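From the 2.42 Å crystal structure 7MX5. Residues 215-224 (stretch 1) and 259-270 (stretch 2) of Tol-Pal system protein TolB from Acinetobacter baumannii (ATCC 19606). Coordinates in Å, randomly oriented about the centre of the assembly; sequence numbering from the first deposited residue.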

# COMPACT_ATOMS: atom_id res chain seq x y z
N LEU A 215 24.66 -11.00 -1.96
CA LEU A 215 23.45 -10.21 -2.14
C LEU A 215 22.44 -10.52 -1.05
O LEU A 215 21.97 -11.66 -0.92
CB LEU A 215 22.85 -10.48 -3.52
CG LEU A 215 21.59 -9.69 -3.88
CD1 LEU A 215 21.87 -8.20 -3.88
CD2 LEU A 215 21.04 -10.14 -5.23
N ASN A 216 22.10 -9.51 -0.25
CA ASN A 216 21.02 -9.63 0.73
C ASN A 216 19.67 -9.29 0.12
O ASN A 216 18.67 -9.95 0.42
CB ASN A 216 21.29 -8.72 1.93
CG ASN A 216 22.40 -9.25 2.82
OD1 ASN A 216 23.58 -9.05 2.53
ND2 ASN A 216 22.03 -9.92 3.90
N GLY A 217 19.62 -8.27 -0.73
CA GLY A 217 18.39 -7.91 -1.41
C GLY A 217 17.86 -6.53 -1.05
O GLY A 217 18.60 -5.55 -1.07
N ALA A 218 16.57 -6.47 -0.72
CA ALA A 218 15.87 -5.24 -0.36
C ALA A 218 16.04 -4.18 -1.45
O ALA A 218 16.69 -3.15 -1.21
CB ALA A 218 16.36 -4.70 0.98
N PRO A 219 15.47 -4.38 -2.64
CA PRO A 219 15.63 -3.38 -3.70
C PRO A 219 14.73 -2.17 -3.49
O PRO A 219 13.69 -2.24 -2.83
CB PRO A 219 15.24 -4.15 -4.97
CG PRO A 219 14.40 -5.28 -4.51
CD PRO A 219 14.64 -5.52 -3.05
N SER A 220 15.16 -1.05 -4.06
CA SER A 220 14.41 0.19 -4.02
C SER A 220 14.86 1.05 -5.19
O SER A 220 16.06 1.15 -5.47
CB SER A 220 14.61 0.94 -2.70
OG SER A 220 13.93 2.18 -2.70
N PHE A 221 13.90 1.66 -5.88
CA PHE A 221 14.15 2.32 -7.15
C PHE A 221 14.11 3.84 -7.00
O PHE A 221 13.30 4.38 -6.25
CB PHE A 221 13.13 1.87 -8.20
CG PHE A 221 13.36 0.47 -8.68
CD1 PHE A 221 14.36 0.19 -9.59
CD2 PHE A 221 12.58 -0.57 -8.20
CE1 PHE A 221 14.57 -1.10 -10.03
CE2 PHE A 221 12.79 -1.86 -8.64
CZ PHE A 221 13.79 -2.12 -9.56
N SER A 222 15.00 4.50 -7.73
CA SER A 222 15.08 5.95 -7.71
C SER A 222 13.82 6.56 -8.31
O SER A 222 13.23 6.01 -9.25
CB SER A 222 16.30 6.43 -8.49
OG SER A 222 17.27 7.01 -7.64
N PRO A 223 13.36 7.70 -7.78
CA PRO A 223 12.20 8.37 -8.39
C PRO A 223 12.40 8.73 -9.85
O PRO A 223 11.43 8.72 -10.62
CB PRO A 223 12.02 9.63 -7.52
CG PRO A 223 12.73 9.35 -6.24
CD PRO A 223 13.76 8.29 -6.49
N ASP A 224 13.63 9.04 -10.26
CA ASP A 224 13.90 9.38 -11.66
C ASP A 224 13.95 8.16 -12.57
O ASP A 224 14.12 8.32 -13.78
CB ASP A 224 15.21 10.17 -11.77
CG ASP A 224 16.43 9.40 -11.27
OD1 ASP A 224 16.34 8.17 -11.06
OD2 ASP A 224 17.49 10.04 -11.07
N ILE A 259 24.20 -5.34 11.47
CA ILE A 259 22.81 -5.77 11.36
C ILE A 259 22.40 -5.67 9.90
O ILE A 259 23.06 -5.04 9.08
CB ILE A 259 21.85 -4.95 12.25
CG1 ILE A 259 21.93 -3.47 11.89
CG2 ILE A 259 22.16 -5.18 13.72
CD1 ILE A 259 20.72 -2.67 12.33
N ASP A 260 21.28 -6.32 9.57
CA ASP A 260 20.74 -6.25 8.22
C ASP A 260 20.00 -4.93 8.02
O ASP A 260 19.24 -4.49 8.89
CB ASP A 260 19.79 -7.42 7.96
CG ASP A 260 20.04 -8.07 6.61
OD1 ASP A 260 19.92 -7.36 5.58
OD2 ASP A 260 20.35 -9.28 6.57
N THR A 261 20.24 -4.30 6.87
CA THR A 261 19.72 -2.98 6.59
C THR A 261 19.01 -2.96 5.25
O THR A 261 19.17 -3.86 4.42
CB THR A 261 20.84 -1.92 6.60
OG1 THR A 261 20.27 -0.62 6.44
CG2 THR A 261 21.82 -2.19 5.47
N GLU A 262 18.20 -1.92 5.05
CA GLU A 262 17.47 -1.70 3.81
C GLU A 262 17.45 -0.21 3.51
O GLU A 262 17.23 0.60 4.41
CB GLU A 262 16.03 -2.23 3.88
CG GLU A 262 15.89 -3.63 4.47
CD GLU A 262 15.72 -3.62 5.97
OE1 GLU A 262 15.66 -2.52 6.56
OE2 GLU A 262 15.65 -4.71 6.57
N ALA A 263 17.68 0.15 2.25
CA ALA A 263 17.72 1.54 1.82
C ALA A 263 16.47 1.87 1.01
O ALA A 263 16.04 1.08 0.17
CB ALA A 263 18.97 1.82 0.99
N ARG A 264 15.90 3.04 1.27
CA ARG A 264 14.68 3.50 0.60
C ARG A 264 14.87 4.95 0.17
O ARG A 264 15.17 5.81 1.00
CB ARG A 264 13.46 3.36 1.51
CG ARG A 264 13.24 1.96 2.05
CD ARG A 264 12.12 1.25 1.30
NE ARG A 264 12.02 -0.15 1.68
CZ ARG A 264 10.87 -0.80 1.83
NH1 ARG A 264 9.71 -0.20 1.67
NH2 ARG A 264 10.90 -2.09 2.16
N TYR A 265 14.68 5.21 -1.12
CA TYR A 265 14.85 6.56 -1.65
C TYR A 265 13.82 7.52 -1.07
O TYR A 265 12.67 7.15 -0.83
CB TYR A 265 14.72 6.56 -3.17
CG TYR A 265 15.91 6.00 -3.93
CD1 TYR A 265 17.03 6.79 -4.16
CD2 TYR A 265 15.89 4.71 -4.43
CE1 TYR A 265 18.12 6.29 -4.86
CE2 TYR A 265 16.97 4.21 -5.14
CZ TYR A 265 18.07 5.00 -5.35
OH TYR A 265 19.15 4.49 -6.05
N THR A 266 14.25 8.76 -0.86
CA THR A 266 13.27 9.81 -0.59
C THR A 266 12.59 10.21 -1.90
O THR A 266 13.23 10.23 -2.95
CB THR A 266 13.95 11.03 0.04
OG1 THR A 266 15.04 11.45 -0.78
CG2 THR A 266 14.46 10.70 1.43
N PRO A 267 11.29 10.52 -1.87
CA PRO A 267 10.57 10.79 -3.12
C PRO A 267 11.07 12.00 -3.89
O PRO A 267 10.70 12.16 -5.06
CB PRO A 267 9.12 10.99 -2.66
CG PRO A 267 9.22 11.34 -1.22
CD PRO A 267 10.41 10.61 -0.69
N ASP A 268 11.90 12.85 -3.29
CA ASP A 268 12.47 13.99 -3.99
C ASP A 268 13.77 13.67 -4.70
O ASP A 268 14.33 14.54 -5.38
CB ASP A 268 12.69 15.16 -3.02
CG ASP A 268 13.45 14.75 -1.77
OD1 ASP A 268 14.15 13.71 -1.80
OD2 ASP A 268 13.36 15.48 -0.76
N GLY A 269 14.28 12.44 -4.56
CA GLY A 269 15.53 12.05 -5.18
C GLY A 269 16.77 12.64 -4.55
O GLY A 269 17.87 12.39 -5.05
N LYS A 270 16.64 13.41 -3.48
CA LYS A 270 17.79 14.05 -2.85
C LYS A 270 18.56 13.12 -1.93
O LYS A 270 19.75 13.36 -1.69
CB LYS A 270 17.35 15.28 -2.06
CG LYS A 270 16.60 16.33 -2.87
CD LYS A 270 17.04 17.73 -2.48
CE LYS A 270 15.85 18.63 -2.21
NZ LYS A 270 16.00 19.38 -0.94
O HOH W 1 14.61 -1.21 0.66
O HOH W 2 18.19 -1.79 0.25

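Strand 215-221 and the short strand ending at Y265 run side by side in nearly the same direction, their axes 13° apart and 6.3 Å at closest approach, yet no direct backbone-to-backbone hydrogen bond joins them. Water takes that place. Water 2 accepts from A263 N (2.8 Å) and donates to A218 O (2.5 Å). Water 1 donates to A263 O (2.7 Å) and more weakly to A218 O (3.4 Å), and accepts from R264 NE (3.0 Å). The CB of R264 points away from stretch 1, but its side chain, with chi1 m, chi2 off-well at -103° and chi3 t, carries NE to within reach of water 1, so the guanidinium end of this arginine joins the contact through water 1.

Y265 is the centrepiece and loses the most surface to the other stretch. Its CB points toward stretch 1, and chi1 of -75° (m) with chi2 of -81° sets the ring against S220-S222. S222 covers one face: its CA stands 3.6 Å from the ring centroid, only 14° off the normal, a CH-pi contact, and its OG lies over the same ring at 3.0 Å from Y265 CE1. The CB of S222 points sideways, and its chi1 of -112° falls between wells. S220 O approaches the ring edge near its plane, 3.2 Å from Y265 CE2, where the aromatic hydrogens offer a slightly positive rim to a carbonyl oxygen. F221 O is equally near, 3.2 Å from Y265 CD2, while the F221 side chain starts out away from stretch 2. The phenol OH is hydrogen-bonded elsewhere in the structure.

S220 faces stretch 2 with chi1 t (177°), a setting that brings OG before the backbone of Y265. Y265 N donates to S220 OG at 3.5 Å, a well-directed (163°) but weak hydrogen bond. The CB of the same serine packs 3.2 Å from A263 O.

Earlier in the strand, the small A218 side chain points toward stretch 2 and meets the aliphatic part of E262, CB to CG at 3.7 Å. The E262 chain then turns away, with chi1 m and chi2 p, and its OE2 is hydrogen-bonded elsewhere. N216, with chi1 m, brings ND2 to 3.2 Å from OD2 of D260, whose chi1 of -135° lies between wells and whose atoms are poorly ordered.

Beyond the strands, P223 presents its C-gamma-exo ring to the type I turn T266-G269. Its CD packs 3.9 Å from Y265 CB, and its CG lies 3.4 Å from T266 O and 3.8 Å from G269 N. The turn is closed by G269 N donating to T266 O (2.9 Å). The CB of D268 points away from stretch 1; with chi1 p, its OD1 accepts from K270 N (3.0 Å). G269 has a phi of 72°, a value that favours glycine.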